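Probable porin (Pseudomonas aeruginosa, PDB 4FSO) probably works as an outer-membrane porin of the OprD family, an 18-stranded beta barrel through which small solutes cross the membrane. Local coordinates at residues R260-L265 with A277-R281; Y223-V227 with A239-W243; Y301-N305 with V392-R396. One frame throughout, in Å; residues are numbered along the deposited sequence.

Interaction 1. Residues R260-L265 with A277-R281; sequences RALSLL and AGWQR. With C8E ((hydroxyethyloxy)tri(ethyloxy)octane), chain F.
Strands 260-265 and 277-281 run antiparallel at 175°, their axes 4.7 Å apart, as the two arms of a beta hairpin in the porin barrel wall. Leu262 with Arg281 and Leu264 with Trp279 are hydrogen-bonded pairs (CA to CA 5.2 Å each): Leu262 N reaches Arg281 O at 2.9 Å, and Arg281 N to Leu262 O, Leu264 N to Trp279 O and Trp279 N to Leu264 O are each 2.8 Å. Ser263 with Gln280 and Leu265 with Gly278 are the non-hydrogen-bonded pairs. As expected of a barrel, the two faces differ. Leu262, Leu264, Trp279 and Arg281, all with chi1 t, project outward, where bound detergent probably marks the lipid-facing surface: C8E C11 lies 3.5 Å from Trp279 CB. Inward, Ser263 (p) and Gln280 (t,t) hydrogen-bond the backbone of the loop folded into the barrel, at Ala299 and at Asn300, Asp306 and Phe307 respectively. Leu264 CD2 meets the edge of the Trp279 ring, 4.4 Å from CE3, while on the inner face Leu265 CD1 sits 4.0 Å from Gly278 CA.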
loop_
_atom_site.group_PDB
_atom_site.type_symbol
_atom_site.label_atom_id
_atom_site.label_comp_id
_atom_site.label_asym_id
_atom_site.label_seq_id
_atom_site.Cartn_x
_atom_site.Cartn_y
_atom_site.Cartn_z
ATOM N N ARG A 260 -7.967 2.531 -17.469
ATOM C CA ARG A 260 -6.726 3.259 -17.313
ATOM C C ARG A 260 -6.792 4.150 -16.073
ATOM O O ARG A 260 -7.754 4.893 -15.861
ATOM C CB ARG A 260 -6.351 4.012 -18.612
ATOM C CG ARG A 260 -5.855 3.024 -19.660
ATOM C CD ARG A 260 -6.194 3.398 -21.072
ATOM N NE ARG A 260 -7.617 3.657 -21.330
ATOM C CZ ARG A 260 -8.590 2.752 -21.263
ATOM N NH1 ARG A 260 -8.338 1.500 -20.892
ATOM N NH2 ARG A 260 -9.824 3.111 -21.563
ATOM N N ALA A 261 -5.781 4.025 -15.222
ATOM C CA ALA A 261 -5.717 4.833 -14.019
ATOM C C ALA A 261 -4.495 5.741 -14.042
ATOM O O ALA A 261 -3.356 5.285 -14.150
ATOM C CB ALA A 261 -5.710 3.955 -12.797
ATOM N N LEU A 262 -4.748 7.036 -13.939
ATOM C CA LEU A 262 -3.671 7.996 -13.868
ATOM C C LEU A 262 -3.724 8.778 -12.565
ATOM O O LEU A 262 -4.777 9.249 -12.157
ATOM C CB LEU A 262 -3.745 8.939 -15.065
ATOM C CG LEU A 262 -2.628 9.972 -15.165
ATOM C CD1 LEU A 262 -1.302 9.335 -14.889
ATOM C CD2 LEU A 262 -2.622 10.612 -16.549
ATOM N N SER A 263 -2.590 8.893 -11.892
ATOM C CA SER A 263 -2.512 9.827 -10.778
ATOM C C SER A 263 -1.210 10.568 -10.753
ATOM O O SER A 263 -0.142 10.065 -11.151
ATOM C CB SER A 263 -2.783 9.177 -9.413
ATOM O OG SER A 263 -1.666 8.465 -8.914
ATOM N N LEU A 264 -1.319 11.790 -10.270
ATOM C CA LEU A 264 -0.184 12.675 -10.175
ATOM C C LEU A 264 -0.244 13.390 -8.826
ATOM O O LEU A 264 -1.252 14.013 -8.460
ATOM C CB LEU A 264 -0.210 13.665 -11.328
ATOM C CG LEU A 264 0.768 14.831 -11.264
ATOM C CD1 LEU A 264 2.216 14.346 -11.342
ATOM C CD2 LEU A 264 0.440 15.758 -12.402
ATOM N N LEU A 265 0.833 13.268 -8.071
ATOM C CA LEU A 265 0.934 13.989 -6.827
ATOM C C LEU A 265 2.170 14.893 -6.873
ATOM O O LEU A 265 3.256 14.480 -7.297
ATOM C CB LEU A 265 0.983 13.011 -5.657
ATOM C CG LEU A 265 1.022 13.593 -4.238
ATOM C CD1 LEU A 265 -0.374 13.847 -3.673
ATOM C CD2 LEU A 265 1.816 12.666 -3.327
ATOM N N ALA A 277 -0.637 18.578 -3.548
ATOM C CA ALA A 277 -1.781 18.656 -4.438
ATOM C C ALA A 277 -1.773 17.424 -5.339
ATOM O O ALA A 277 -0.761 17.099 -5.928
ATOM C CB ALA A 277 -1.715 19.917 -5.260
ATOM N N GLY A 278 -2.904 16.737 -5.432
ATOM C CA GLY A 278 -2.980 15.530 -6.220
ATOM C C GLY A 278 -4.114 15.560 -7.220
ATOM O O GLY A 278 -5.110 16.245 -7.026
ATOM N N TRP A 279 -3.943 14.811 -8.296
ATOM C CA TRP A 279 -4.939 14.708 -9.330
ATOM C C TRP A 279 -5.023 13.252 -9.786
ATOM O O TRP A 279 -4.009 12.610 -10.051
ATOM C CB TRP A 279 -4.541 15.580 -10.518
ATOM C CG TRP A 279 -5.379 15.309 -11.732
ATOM C CD1 TRP A 279 -6.735 15.233 -11.773
ATOM C CD2 TRP A 279 -4.924 15.073 -13.066
ATOM N NE1 TRP A 279 -7.162 14.955 -13.040
ATOM C CE2 TRP A 279 -6.071 14.860 -13.861
ATOM C CE3 TRP A 279 -3.669 15.029 -13.672
ATOM C CZ2 TRP A 279 -5.992 14.599 -15.233
ATOM C CZ3 TRP A 279 -3.600 14.784 -15.033
ATOM C CH2 TRP A 279 -4.753 14.570 -15.794
ATOM N N GLN A 280 -6.238 12.735 -9.886
ATOM C CA GLN A 280 -6.421 11.341 -10.191
ATOM C C GLN A 280 -7.559 11.204 -11.190
ATOM O O GLN A 280 -8.561 11.907 -11.082
ATOM C CB GLN A 280 -6.751 10.581 -8.909
ATOM C CG GLN A 280 -6.988 9.088 -9.090
ATOM C CD GLN A 280 -6.849 8.312 -7.781
ATOM O OE1 GLN A 280 -5.810 8.368 -7.114
ATOM N NE2 GLN A 280 -7.901 7.598 -7.407
ATOM N N ARG A 281 -7.395 10.302 -12.157
ATOM C CA ARG A 281 -8.418 10.049 -13.145
ATOM C C ARG A 281 -8.474 8.604 -13.638
ATOM O O ARG A 281 -7.454 7.960 -13.929
ATOM C CB ARG A 281 -8.283 11.001 -14.325
ATOM C CG ARG A 281 -9.257 10.690 -15.452
ATOM C CD ARG A 281 -9.343 11.840 -16.412
ATOM N NE ARG A 281 -10.287 11.542 -17.477
ATOM C CZ ARG A 281 -10.820 12.457 -18.269
ATOM N NH1 ARG A 281 -10.504 13.730 -18.112
ATOM N NH2 ARG A 281 -11.668 12.091 -19.213
HETATM C C3 C8E F . -1.676 24.241 -4.691
HETATM C C4 C8E F . -3.033 24.687 -5.231
HETATM C C5 C8E F . -4.109 23.634 -4.970
HETATM C C6 C8E F . -4.537 22.914 -6.245
HETATM C C7 C8E F . -4.927 21.468 -5.951
HETATM C C8 C8E F . -5.482 20.828 -7.221
HETATM O O9 C8E F . -4.762 19.690 -7.664
HETATM C C10 C8E F . -3.836 19.932 -8.709
HETATM C C11 C8E F . -3.250 18.596 -9.178
HETATM O O12 C8E F . -1.841 18.632 -9.220
#

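Interaction 2. Residues Y223-V227 with A239-W243; sequences YLGAV and ADLRW. With C8E ((hydroxyethyloxy)tri(ethyloxy)octane), chain H.
A beta hairpin is the basic repeat here, and strands 223-227 and 239-243 form its paired arms, exactly antiparallel at 180° with axes 4.7 Å apart. Two hydrogen-bonded pairs set the register. Leu224 opposes Trp243, with Leu224 N to Trp243 O at 3.1 Å and Trp243 N to Leu224 O at 2.9 Å; Ala226 opposes Leu241, where Ala226 N to Leu241 O and Leu241 N to Ala226 O both measure 2.8 Å. Between them Gly225 faces Arg242 in a non-hydrogen-bonded pair, CA to CA 4.6 Å, and Gly225 CA makes a CA-H...O contact of 3.2 Å with Leu241 O. Such pairing, carried from strand to strand, closes the beta barrel of an outer-membrane porin, whose outer face is largely apolar and whose inner face is largely polar. On the outside, Leu224 CD2 packs 3.6 Å from Trp243 CE3 (Trp243 chi1 t), Ala226 CB lies 4.3 Å from Leu241 CB, and a C8E detergent brings its O15 within 3.4 Å of Ala239 CB. On the inside, Tyr223 (chi1 t) lays its side chain along the sheet, CE1 4.1 Å from Arg242 CB. Tyr223 OH reaches to 3.2 Å from Gly225 CA, a place that a beta carbon would have to share, and hydrogen-bonds Gln209 on the preceding strand. Asp240 (t) and Arg242 form a two-pronged salt bridge two residues apart on one strand: Arg242 NE to Asp240 OD1 is 3.1 Å and Arg242 NH2 to Asp240 OD2 is 3.0 Å. The remaining guanidinium nitrogen, Arg242 NH1, hydrogen-bonds Tyr297 O, and the same residue makes a cation-pi contact with the Tyr297 ring.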
loop_
_atom_site.group_PDB
_atom_site.type_symbol
_atom_site.label_atom_id
_atom_site.label_comp_id
_atom_site.label_asym_id
_atom_site.label_seq_id
_atom_site.Cartn_x
_atom_site.Cartn_y
_atom_site.Cartn_z
ATOM N N TYR A 223 2.095 -0.951 -15.823
ATOM C CA TYR A 223 2.350 0.191 -14.985
ATOM C C TYR A 223 3.564 0.993 -15.439
ATOM O O TYR A 223 4.597 0.425 -15.746
ATOM C CB TYR A 223 2.558 -0.271 -13.547
ATOM C CG TYR A 223 3.152 0.804 -12.656
ATOM C CD1 TYR A 223 2.331 1.716 -11.993
ATOM C CD2 TYR A 223 4.534 0.912 -12.480
ATOM C CE1 TYR A 223 2.870 2.705 -11.163
ATOM C CE2 TYR A 223 5.083 1.899 -11.669
ATOM C CZ TYR A 223 4.248 2.789 -11.009
ATOM O OH TYR A 223 4.796 3.763 -10.211
ATOM N N LEU A 224 3.425 2.316 -15.444
ATOM C CA LEU A 224 4.535 3.250 -15.598
ATOM C C LEU A 224 4.558 4.171 -14.395
ATOM O O LEU A 224 3.525 4.668 -13.984
ATOM C CB LEU A 224 4.353 4.135 -16.816
ATOM C CG LEU A 224 4.902 3.786 -18.191
ATOM C CD1 LEU A 224 4.864 2.309 -18.420
ATOM C CD2 LEU A 224 4.029 4.484 -19.220
ATOM N N GLY A 225 5.739 4.408 -13.844
ATOM C CA GLY A 225 5.880 5.364 -12.780
ATOM C C GLY A 225 7.015 6.322 -13.034
ATOM O O GLY A 225 7.944 6.011 -13.781
ATOM N N ALA A 226 6.935 7.497 -12.418
ATOM C CA ALA A 226 8.070 8.408 -12.361
ATOM C C ALA A 226 8.013 9.204 -11.063
ATOM O O ALA A 226 7.042 9.897 -10.801
ATOM C CB ALA A 226 8.105 9.337 -13.586
ATOM N N VAL A 227 9.049 9.069 -10.242
ATOM C CA VAL A 227 9.152 9.796 -8.978
ATOM C C VAL A 227 10.419 10.611 -8.961
ATOM O O VAL A 227 11.359 10.342 -9.712
ATOM C CB VAL A 227 9.233 8.870 -7.729
ATOM C CG1 VAL A 227 8.092 9.141 -6.777
ATOM C CG2 VAL A 227 9.336 7.388 -8.105
ATOM N N ALA A 239 7.474 15.254 -7.228
ATOM C CA ALA A 239 6.465 14.861 -8.200
ATOM C C ALA A 239 6.367 13.339 -8.275
ATOM O O ALA A 239 7.372 12.642 -8.309
ATOM C CB ALA A 239 6.800 15.442 -9.562
ATOM N N ASP A 240 5.145 12.828 -8.301
ATOM C CA ASP A 240 4.931 11.391 -8.326
ATOM C C ASP A 240 3.883 11.047 -9.377
ATOM O O ASP A 240 2.691 11.320 -9.206
ATOM C CB ASP A 240 4.491 10.895 -6.950
ATOM C CG ASP A 240 4.681 9.412 -6.783
ATOM O OD1 ASP A 240 4.597 8.683 -7.804
ATOM O OD2 ASP A 240 4.930 8.974 -5.632
ATOM N N LEU A 241 4.347 10.455 -10.471
ATOM C CA LEU A 241 3.489 10.119 -11.593
ATOM C C LEU A 241 3.272 8.617 -11.707
ATOM O O LEU A 241 4.230 7.860 -11.795
ATOM C CB LEU A 241 4.097 10.642 -12.886
ATOM C CG LEU A 241 3.188 10.391 -14.082
ATOM C CD1 LEU A 241 1.839 11.052 -13.864
ATOM C CD2 LEU A 241 3.835 10.929 -15.335
ATOM N N ARG A 242 2.006 8.206 -11.721
ATOM C CA ARG A 242 1.622 6.790 -11.774
ATOM C C ARG A 242 0.543 6.536 -12.822
ATOM O O ARG A 242 -0.456 7.259 -12.905
ATOM C CB ARG A 242 1.076 6.313 -10.417
ATOM C CG ARG A 242 1.784 6.881 -9.217
ATOM C CD ARG A 242 1.946 5.874 -8.154
ATOM N NE ARG A 242 2.602 6.489 -7.017
ATOM C CZ ARG A 242 2.154 6.436 -5.769
ATOM N NH1 ARG A 242 1.052 5.759 -5.482
ATOM N NH2 ARG A 242 2.824 7.045 -4.804
ATOM N N TRP A 243 0.732 5.478 -13.594
ATOM C CA TRP A 243 -0.206 5.117 -14.634
ATOM C C TRP A 243 -0.444 3.615 -14.645
ATOM O O TRP A 243 0.494 2.837 -14.496
ATOM C CB TRP A 243 0.349 5.557 -15.980
ATOM C CG TRP A 243 -0.547 5.166 -17.087
ATOM C CD1 TRP A 243 -1.787 5.677 -17.355
ATOM C CD2 TRP A 243 -0.307 4.165 -18.081
ATOM N NE1 TRP A 243 -2.324 5.063 -18.455
ATOM C CE2 TRP A 243 -1.434 4.137 -18.928
ATOM C CE3 TRP A 243 0.757 3.295 -18.340
ATOM C CZ2 TRP A 243 -1.533 3.274 -20.025
ATOM C CZ3 TRP A 243 0.656 2.433 -19.431
ATOM C CH2 TRP A 243 -0.480 2.435 -20.259
HETATM C C8 C8E H . 10.191 18.220 -10.246
HETATM O O9 C8E H . 10.365 16.990 -9.563
HETATM C C10 C8E H . 11.157 16.078 -10.300
HETATM C C11 C8E H . 10.523 14.682 -10.285
HETATM O O12 C8E H . 9.627 14.519 -11.370
HETATM C C13 C8E H . 9.285 13.176 -11.642
HETATM C C14 C8E H . 8.283 13.198 -12.790
HETATM O O15 C8E H . 7.536 14.391 -12.667
HETATM C C16 C8E H . 6.156 14.264 -12.975
HETATM C C17 C8E H . 5.785 15.118 -14.199
HETATM O O18 C8E H . 5.246 16.387 -13.846
HETATM C C19 C8E H . 6.182 17.304 -13.280
HETATM C C20 C8E H . 5.601 18.719 -13.229
HETATM O O21 C8E H . 6.238 19.470 -12.219
#

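Interaction 3. Residues Y301-N305 with V392-R396; sequences YLQVN and VDEVR
Val392 opens the extended strand 392-396 and points at the turn of residues 301-305, its CG2 3.8 Å from Val304 CG1. Asp393 CB points away; its carboxylate salt-bridges Arg382. Next comes Glu394, its chi1 and chi2 both t, stretched so that OE2 accepts a hydrogen bond from Gln303 NE2 at 2.9 Å while OE1 lies 3.5 Å from Val304 CG2. Gln303, also t,t, extends to meet it; the CA atoms of Val304 and Glu394 remain 8.2 Å apart, so side chains span the gap. This is a loop folded inward against the lumen-facing side of a barrel strand, as in OprD-family porins, whose inturned loops narrow the channel. The loop turns tightly, Gln303 being near-helical (-64/-38) and Leu302 N hydrogen-bonding Asn305 O at 3.0 Å, with Gln303 N and Val304 N hydrogen-bonded to Asp357 and Glu355 respectively. Val395 CB again points away, whereas Arg396 (m,t,t) returns inward, its NE 2.9 Å from Glu394 OE2 in a salt bridge and its CG 4.2 Å from Gln303 NE2.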
loop_
_atom_site.group_PDB
_atom_site.type_symbol
_atom_site.label_atom_id
_atom_site.label_comp_id
_atom_site.label_asym_id
_atom_site.label_seq_id
_atom_site.Cartn_x
_atom_site.Cartn_y
_atom_site.Cartn_z
ATOM N N TYR A 301 -5.485 7.386 -2.860
ATOM C CA TYR A 301 -5.834 6.327 -1.917
ATOM C C TYR A 301 -5.831 6.883 -0.505
ATOM O O TYR A 301 -4.789 7.232 0.030
ATOM C CB TYR A 301 -4.903 5.121 -1.979
ATOM C CG TYR A 301 -5.268 4.135 -0.889
ATOM C CD1 TYR A 301 -6.531 3.541 -0.864
ATOM C CD2 TYR A 301 -4.386 3.838 0.140
ATOM C CE1 TYR A 301 -6.887 2.657 0.140
ATOM C CE2 TYR A 301 -4.734 2.946 1.148
ATOM C CZ TYR A 301 -5.983 2.353 1.144
ATOM O OH TYR A 301 -6.333 1.457 2.152
ATOM N N LEU A 302 -7.011 6.945 0.088
ATOM C CA LEU A 302 -7.207 7.574 1.391
ATOM C C LEU A 302 -7.549 6.520 2.441
ATOM O O LEU A 302 -7.469 5.330 2.165
ATOM C CB LEU A 302 -8.284 8.672 1.303
ATOM C CG LEU A 302 -7.623 10.041 1.277
ATOM C CD1 LEU A 302 -6.673 10.170 0.080
ATOM C CD2 LEU A 302 -8.635 11.192 1.336
ATOM N N GLN A 303 -7.930 6.954 3.640
ATOM C CA GLN A 303 -8.137 6.023 4.754
ATOM C C GLN A 303 -9.285 5.069 4.462
ATOM O O GLN A 303 -9.197 3.867 4.748
ATOM C CB GLN A 303 -8.387 6.788 6.038
ATOM C CG GLN A 303 -8.289 5.980 7.331
ATOM C CD GLN A 303 -8.715 6.812 8.540
ATOM O OE1 GLN A 303 -8.299 7.974 8.694
ATOM N NE2 GLN A 303 -9.576 6.238 9.379
ATOM N N VAL A 304 -10.329 5.594 3.826
ATOM C CA VAL A 304 -11.566 4.848 3.656
ATOM C C VAL A 304 -11.955 4.538 2.203
ATOM O O VAL A 304 -12.639 3.561 1.922
ATOM C CB VAL A 304 -12.692 5.540 4.466
ATOM C CG1 VAL A 304 -14.059 5.349 3.841
ATOM C CG2 VAL A 304 -12.669 4.983 5.886
ATOM N N ASN A 305 -11.486 5.364 1.284
ATOM C CA ASN A 305 -11.972 5.324 -0.090
ATOM C C ASN A 305 -10.810 5.521 -1.038
ATOM O O ASN A 305 -9.851 6.219 -0.711
ATOM C CB ASN A 305 -13.060 6.379 -0.347
ATOM C CG ASN A 305 -13.686 6.249 -1.733
ATOM O OD1 ASN A 305 -14.380 5.284 -1.993
ATOM N ND2 ASN A 305 -13.436 7.223 -2.625
ATOM N N VAL A 392 -19.333 7.054 6.110
ATOM C CA VAL A 392 -18.735 6.673 7.397
ATOM C C VAL A 392 -17.978 7.770 8.097
ATOM O O VAL A 392 -17.304 8.585 7.470
ATOM C CB VAL A 392 -17.682 5.523 7.298
ATOM C CG1 VAL A 392 -18.182 4.259 7.983
ATOM C CG2 VAL A 392 -17.219 5.287 5.878
ATOM N N ASP A 393 -18.050 7.763 9.418
ATOM C CA ASP A 393 -17.004 8.399 10.201
ATOM C C ASP A 393 -16.195 7.290 10.832
ATOM O O ASP A 393 -16.749 6.330 11.362
ATOM C CB ASP A 393 -17.588 9.306 11.267
ATOM C CG ASP A 393 -17.884 10.692 10.752
ATOM O OD1 ASP A 393 -18.779 10.822 9.889
ATOM O OD2 ASP A 393 -17.227 11.650 11.219
ATOM N N GLU A 394 -14.881 7.412 10.755
ATOM C CA GLU A 394 -14.013 6.380 11.289
ATOM C C GLU A 394 -12.903 6.987 12.148
ATOM O O GLU A 394 -12.332 8.035 11.810
ATOM C CB GLU A 394 -13.450 5.525 10.157
ATOM C CG GLU A 394 -12.472 4.478 10.594
ATOM C CD GLU A 394 -11.976 3.640 9.437
ATOM O OE1 GLU A 394 -12.832 3.034 8.764
ATOM O OE2 GLU A 394 -10.741 3.594 9.199
ATOM N N VAL A 395 -12.647 6.334 13.282
ATOM C CA VAL A 395 -11.537 6.676 14.163
ATOM C C VAL A 395 -10.682 5.437 14.401
ATOM O O VAL A 395 -11.175 4.425 14.909
ATOM C CB VAL A 395 -12.006 7.213 15.552
ATOM C CG1 VAL A 395 -10.833 7.274 16.517
ATOM C CG2 VAL A 395 -12.632 8.587 15.437
ATOM N N ARG A 396 -9.407 5.516 14.022
ATOM C CA ARG A 396 -8.432 4.483 14.384
ATOM C C ARG A 396 -7.435 5.053 15.377
ATOM O O ARG A 396 -6.787 6.068 15.103
ATOM C CB ARG A 396 -7.668 3.956 13.161
ATOM C CG ARG A 396 -8.526 3.241 12.125
ATOM C CD ARG A 396 -7.659 2.604 11.044
ATOM N NE ARG A 396 -8.453 1.991 9.988
ATOM C CZ ARG A 396 -7.970 1.665 8.793
ATOM N NH1 ARG A 396 -6.698 1.901 8.500
ATOM N NH2 ARG A 396 -8.756 1.109 7.883
#

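How the interactions relate
Interactions 1 and 2 are successive hairpins of one wall, their centres 9 Å apart, and strands 236-248 and 258-270 zip them together: Leu265 O lies 2.7 Å from Asp240 N, and Ser263 N 2.9 Å from Arg242 O, both probable hydrogen bonds. Both are partly buried and rest on backbone hydrogen bonding, with detergent on the outer face. Interaction 3, its centre 19 Å from that of interaction 1 and 24 Å from that of interaction 2, is a buried loop-to-wall contact made by side chains, a charged and amide cluster beside a valine pair. The inturned loop that hydrogen-bonds to the inner face of interaction 1 continues into residues 301-305, which turn to strand 392-404.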